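PDB 6YUB: adenylyltransferase and sulfurtransferase uba4 from Chaetomium thermophilum, which probably activates a ubiquitin-like sulfur-carrier protein by adenylation and then passes sulfur to its C terminus, for tRNA thiolation and molybdenum cofactor synthesis. Local coordinates for residues K5-E10 with G28-M33; K36-G41 with D126-C131. One frame throughout, in Å; residues are numbered along the deposited sequence.

Contact 1 of 2, residues K5-E10 with G28-M33; sequences KSLSKE and GQLRLM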
loop_
_atom_site.group_PDB
_atom_site.type_symbol
_atom_site.label_atom_id
_atom_site.label_comp_id
_atom_site.label_asym_id
_atom_site.label_seq_id
_atom_site.Cartn_x
_atom_site.Cartn_y
_atom_site.Cartn_z
ATOM N N LYS B 5 6.913 16.933 -30.575
ATOM C CA LYS B 5 5.539 17.259 -30.924
ATOM C C LYS B 5 4.835 16.103 -31.621
ATOM O O LYS B 5 3.661 16.240 -31.987
ATOM C CB LYS B 5 5.496 18.504 -31.822
ATOM C CG LYS B 5 6.281 19.696 -31.287
ATOM C CD LYS B 5 5.378 20.718 -30.606
ATOM C CE LYS B 5 6.179 21.899 -30.068
ATOM N NZ LYS B 5 6.443 21.790 -28.604
ATOM N N SER B 6 5.518 14.974 -31.817
ATOM C CA SER B 6 4.960 13.832 -32.523
ATOM C C SER B 6 5.391 12.548 -31.832
ATOM O O SER B 6 6.385 12.512 -31.104
ATOM C CB SER B 6 5.406 13.792 -33.992
ATOM O OG SER B 6 4.750 14.785 -34.755
ATOM N N LEU B 7 4.627 11.488 -32.074
ATOM C CA LEU B 7 4.958 10.152 -31.597
ATOM C C LEU B 7 5.372 9.291 -32.784
ATOM O O LEU B 7 4.692 9.286 -33.817
ATOM C CB LEU B 7 3.777 9.506 -30.874
ATOM C CG LEU B 7 3.277 10.142 -29.576
ATOM C CD1 LEU B 7 2.404 9.141 -28.823
ATOM C CD2 LEU B 7 4.422 10.613 -28.710
ATOM N N SER B 8 6.421 8.544 -32.591
ATOM C CA SER B 8 6.861 7.646 -33.661
ATOM C C SER B 8 5.947 6.415 -33.701
ATOM O O SER B 8 5.222 6.163 -32.775
ATOM C CB SER B 8 8.305 7.166 -33.539
ATOM O OG SER B 8 8.424 6.293 -32.473
ATOM N N LYS B 9 5.993 5.648 -34.773
ATOM C CA LYS B 9 5.221 4.443 -34.848
ATOM C C LYS B 9 5.510 3.493 -33.696
ATOM O O LYS B 9 4.595 2.909 -33.244
ATOM C CB LYS B 9 5.449 3.717 -36.164
ATOM C CG LYS B 9 4.199 3.532 -36.996
ATOM C CD LYS B 9 3.509 4.856 -37.249
ATOM C CE LYS B 9 2.337 4.747 -38.199
ATOM N NZ LYS B 9 2.779 4.581 -39.601
ATOM N N GLU B 10 6.761 3.304 -33.251
ATOM C CA GLU B 10 7.091 2.368 -32.125
ATOM C C GLU B 10 6.460 2.883 -30.816
ATOM O O GLU B 10 6.010 2.143 -29.986
ATOM C CB GLU B 10 8.632 2.024 -31.874
ATOM C CG GLU B 10 9.249 2.237 -30.457
ATOM C CD GLU B 10 9.930 0.978 -29.736
ATOM O OE1 GLU B 10 11.149 0.790 -29.798
ATOM O OE2 GLU B 10 9.289 0.154 -29.056
ATOM N N GLY B 28 -0.974 13.972 -23.096
ATOM C CA GLY B 28 -0.424 13.442 -21.863
ATOM C C GLY B 28 0.863 12.675 -22.091
ATOM O O GLY B 28 1.811 12.786 -21.312
ATOM N N GLN B 29 0.918 11.894 -23.176
ATOM C CA GLN B 29 2.104 11.095 -23.450
ATOM C C GLN B 29 3.289 11.972 -23.825
ATOM O O GLN B 29 4.414 11.733 -23.371
ATOM C CB GLN B 29 1.809 10.090 -24.566
ATOM C CG GLN B 29 2.914 9.073 -24.763
ATOM C CD GLN B 29 3.140 8.230 -23.525
ATOM O OE1 GLN B 29 2.197 7.694 -22.947
ATOM N NE2 GLN B 29 4.395 8.120 -23.103
ATOM N N LEU B 30 3.069 12.984 -24.669
ATOM C CA LEU B 30 4.153 13.890 -25.028
ATOM C C LEU B 30 4.700 14.618 -23.808
ATOM O O LEU B 30 5.901 14.908 -23.747
ATOM C CB LEU B 30 3.677 14.900 -26.069
ATOM C CG LEU B 30 3.431 14.357 -27.476
ATOM C CD1 LEU B 30 2.744 15.405 -28.339
ATOM C CD2 LEU B 30 4.738 13.906 -28.118
ATOM N N ARG B 31 3.841 14.921 -22.831
ATOM C CA ARG B 31 4.300 15.592 -21.621
ATOM C C ARG B 31 5.228 14.695 -20.813
ATOM O O ARG B 31 6.186 15.176 -20.192
ATOM C CB ARG B 31 3.110 16.035 -20.777
ATOM C CG ARG B 31 2.465 17.310 -21.286
ATOM C CD ARG B 31 1.137 17.588 -20.606
ATOM N NE ARG B 31 0.458 18.727 -21.218
ATOM C CZ ARG B 31 -0.726 19.198 -20.831
ATOM N NH1 ARG B 31 -1.374 18.626 -19.827
ATOM N NH2 ARG B 31 -1.257 20.239 -21.454
ATOM N N LEU B 32 4.956 13.387 -20.788
ATOM C CA LEU B 32 5.897 12.464 -20.162
ATOM C C LEU B 32 7.211 12.418 -20.941
ATOM O O LEU B 32 8.298 12.516 -20.359
ATOM C CB LEU B 32 5.283 11.070 -20.066
ATOM C CG LEU B 32 4.050 10.924 -19.185
ATOM C CD1 LEU B 32 3.479 9.514 -19.309
ATOM C CD2 LEU B 32 4.374 11.260 -17.731
ATOM N N MET B 33 7.124 12.297 -22.264
ATOM C CA MET B 33 8.316 12.128 -23.090
ATOM C C MET B 33 9.170 13.388 -23.147
ATOM O O MET B 33 10.370 13.293 -23.407
ATOM C CB MET B 33 7.911 11.714 -24.504
ATOM C CG MET B 33 7.187 10.382 -24.565
ATOM S SD MET B 33 6.374 10.098 -26.152
ATOM C CE MET B 33 7.741 10.309 -27.286
#

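Contact 2 of 2, residues K36-G41 with D126-C131; sequences KVLIIG and DVILDC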
loop_
_atom_site.group_PDB
_atom_site.type_symbol
_atom_site.label_atom_id
_atom_site.label_comp_id
_atom_site.label_asym_id
_atom_site.label_seq_id
_atom_site.Cartn_x
_atom_site.Cartn_y
_atom_site.Cartn_z
ATOM N N LYS B 36 11.697 15.637 -17.598
ATOM C CA LYS B 36 12.963 15.212 -17.008
ATOM C C LYS B 36 12.731 14.993 -15.519
ATOM O O LYS B 36 12.460 15.950 -14.787
ATOM C CB LYS B 36 14.063 16.247 -17.233
ATOM C CG LYS B 36 14.222 16.711 -18.670
ATOM C CD LYS B 36 15.417 17.644 -18.795
ATOM C CE LYS B 36 15.123 18.813 -19.722
ATOM N NZ LYS B 36 16.287 19.743 -19.838
ATOM N N VAL B 37 12.838 13.745 -15.071
ATOM C CA VAL B 37 12.556 13.378 -13.688
ATOM C C VAL B 37 13.832 12.842 -13.055
ATOM O O VAL B 37 14.493 11.967 -13.624
ATOM C CB VAL B 37 11.420 12.341 -13.596
ATOM C CG1 VAL B 37 11.189 11.924 -12.154
ATOM C CG2 VAL B 37 10.146 12.904 -14.206
ATOM N N LEU B 38 14.165 13.364 -11.874
ATOM C CA LEU B 38 15.347 12.954 -11.129
ATOM C C LEU B 38 14.941 12.022 -9.999
ATOM O O LEU B 38 14.002 12.318 -9.248
ATOM C CB LEU B 38 16.079 14.179 -10.569
ATOM C CG LEU B 38 17.356 13.910 -9.777
ATOM C CD1 LEU B 38 18.430 13.320 -10.683
ATOM C CD2 LEU B 38 17.860 15.182 -9.097
ATOM N N ILE B 39 15.642 10.901 -9.881
ATOM C CA ILE B 39 15.409 9.920 -8.824
ATOM C C ILE B 39 16.670 9.873 -7.972
ATOM O O ILE B 39 17.719 9.410 -8.432
ATOM C CB ILE B 39 15.070 8.532 -9.382
ATOM C CG1 ILE B 39 13.815 8.603 -10.258
ATOM C CG2 ILE B 39 14.879 7.539 -8.246
ATOM C CD1 ILE B 39 13.459 7.294 -10.946
ATOM N N ILE B 40 16.572 10.354 -6.737
ATOM C CA ILE B 40 17.709 10.419 -5.827
ATOM C C ILE B 40 17.626 9.189 -4.931
ATOM O O ILE B 40 16.802 9.128 -4.013
ATOM C CB ILE B 40 17.716 11.718 -5.015
ATOM C CG1 ILE B 40 17.516 12.921 -5.937
ATOM C CG2 ILE B 40 19.027 11.853 -4.253
ATOM C CD1 ILE B 40 17.385 14.242 -5.205
ATOM N N GLY B 41 18.486 8.213 -5.188
ATOM C CA GLY B 41 18.456 6.961 -4.461
ATOM C C GLY B 41 18.004 5.810 -5.339
ATOM O O GLY B 41 16.914 5.862 -5.918
ATOM N N ASP B 126 12.945 18.627 -13.887
ATOM C CA ASP B 126 11.619 19.204 -13.753
ATOM C C ASP B 126 10.926 18.780 -12.463
ATOM O O ASP B 126 10.345 19.616 -11.767
ATOM C CB ASP B 126 10.745 18.818 -14.954
ATOM C CG ASP B 126 11.338 19.263 -16.274
ATOM O OD1 ASP B 126 11.968 20.341 -16.311
ATOM O OD2 ASP B 126 11.173 18.534 -17.276
ATOM N N VAL B 127 10.976 17.491 -12.144
ATOM C CA VAL B 127 10.356 16.951 -10.942
ATOM C C VAL B 127 11.403 16.152 -10.183
ATOM O O VAL B 127 12.162 15.380 -10.781
ATOM C CB VAL B 127 9.136 16.068 -11.270
ATOM C CG1 VAL B 127 8.589 15.426 -10.003
ATOM C CG2 VAL B 127 8.069 16.885 -11.972
ATOM N N ILE B 128 11.444 16.336 -8.867
ATOM C CA ILE B 128 12.439 15.696 -8.015
ATOM C C ILE B 128 11.741 14.645 -7.166
ATOM O O ILE B 128 10.712 14.925 -6.548
ATOM C CB ILE B 128 13.171 16.714 -7.120
ATOM C CG1 ILE B 128 13.638 17.920 -7.932
ATOM C CG2 ILE B 128 14.333 16.048 -6.423
ATOM C CD1 ILE B 128 14.506 17.583 -9.111
ATOM N N LEU B 129 12.301 13.442 -7.128
ATOM C CA LEU B 129 11.840 12.384 -6.239
ATOM C C LEU B 129 12.957 12.069 -5.255
ATOM O O LEU B 129 14.074 11.715 -5.663
ATOM C CB LEU B 129 11.437 11.140 -7.023
ATOM C CG LEU B 129 10.026 11.121 -7.627
ATOM C CD1 LEU B 129 9.851 12.262 -8.612
ATOM C CD2 LEU B 129 9.745 9.777 -8.304
ATOM N N ASP B 130 12.672 12.221 -3.967
ATOM C CA ASP B 130 13.617 11.856 -2.917
ATOM C C ASP B 130 13.378 10.397 -2.539
ATOM O O ASP B 130 12.373 10.072 -1.899
ATOM C CB ASP B 130 13.464 12.763 -1.697
ATOM C CG ASP B 130 13.994 12.119 -0.425
ATOM O OD1 ASP B 130 15.193 11.762 -0.388
ATOM O OD2 ASP B 130 13.206 11.951 0.530
ATOM N N CYS B 131 14.288 9.517 -2.959
ATOM C CA CYS B 131 14.256 8.107 -2.596
ATOM C C CYS B 131 15.440 7.713 -1.714
ATOM O O CYS B 131 15.819 6.536 -1.669
ATOM C CB CYS B 131 14.223 7.236 -3.849
ATOM S SG CYS B 131 12.886 7.620 -5.027
#

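Contact 1 of 2, residues K5-E10 with G28-M33
Leu7 reaches from the N-terminal loop onto helix 25-33, and its CD2 methyl is where the packing is densest. Leu7 CD2 lies 3.4 Å from Leu30 CD2, closer than carbons usually sit, and 3.3 Å from Met33 SD. The Met33 chain is extended as far as SD and then bends at its last torsion (chi3 55°), which leaves CE beside the same methyl, with Leu7 CD2 and Met33 CE 3.6 Å apart. The other branch of Leu7 is held more lightly: Leu7 CD1 meets Gln29 CG at 4.1 Å, the two side chains crossing at about a right angle. Gln29 offers this aliphatic part to Leu7, while its amide is bonded to Gln18 and the backbone O of Ala56. Met19, from helix 9-19, also packs on Leu7.

Toward Lys5 the contact thins out. Leu30 CD1 rests 3.9 Å from the Lys5 carbonyl O, and Leu30 CD2 is 3.7 Å from Ser6 O, so here methyls meet backbone rather than side chains. Lys5 and Ser6 both start their side chains away from the helix and are exposed to solvent. Beyond Leu7 the chain leaves helix 25-33 and turns into helix 9-19, with Ser8 as its N-cap.

The contact is plain packing between the N-terminal arm and the helix that precedes the first strand of the ThiF domain, away from the ATP and zinc sites. With methyls, a thioether and backbone oxygens as its materials, it implies a hold resting on shape and exclusion of water, with little directional bonding.

Contact 2 of 2, residues K36-G41 with D126-C131
Val37 to Ile40 pair residue by residue with Val127 to Asp130, two parallel strands at the middle of the Rossmann-like sheet of the ThiF domain, their axes 16° apart. The backbone rungs alternate: Leu38 N gives to Val127 O, Leu129 N to Leu38 O, and Ile40 N to Leu129 O at 3.0 Å.

At the start of the ladder Asp126 grips Lys36 twice. Asp126 N donates to Lys36 O at 2.9 Å, while Asp126 OD2 takes the Lys36 N-H from above the carboxylate plane, with Lys36 N 3.0 Å away; Val127 N adds a weak bond to Lys36 O. An alanine in place of Asp126 would probably leave the Lys36 N-H without this acceptor, so that this end of the pair rests on the backbone bonds to Lys36 O.

Ile40 can be followed outward on the face it shares with Leu38 and Ile128. Ile40 CB and CG1 each lie 3.7 Å from Leu129 O. With CG1 anti to the carbonyl carbon (chi1 -49°) and the chain extended beyond, Ile40 CD1 reaches across to Ile128 CG2, also at 3.7 Å. Ile141 of helix 135-148 covers Ile40 there. Ile128 sends its CD1 the other way, beside CB of Leu38. On the reverse face Val37 CG1 meets Leu129 CD1, and helix 46-56 packs over Val37, Ile39 and Leu129.

Past the strands, Gly41 is the first glycine of what looks like a Rossmann-type GxGxxG turn, close to Asp65, a predicted ATP-binding residue. Beside it Cys131 N bonds to Ile40 O at 2.8 Å, and Cys131 SG turns back to rest 3.8 Å from the CG2 methyl of Ile39.

How the contacts relate
From the N terminus the chain first runs through 5-10 and helix 9-19, then enters helix 25-33, where contact 1 closes a short, largely helical loop of 17 residues. Soon after that helix, strand 36-40 begins and contact 2 opens; it closes only at 126-131, after 84 residues that include helix 46-56, strands 60-64 and 105-109 and helix 89-100. The two are in series, neither nested nor crossed, and their centres stand about 21 Å apart. Contact 1 fastens the N-terminal arm at the periphery, whereas contact 2 lies near the centre of the chain and joins the first strand to the fourth. Helix 25-33 leading into strand 36-40 connects them.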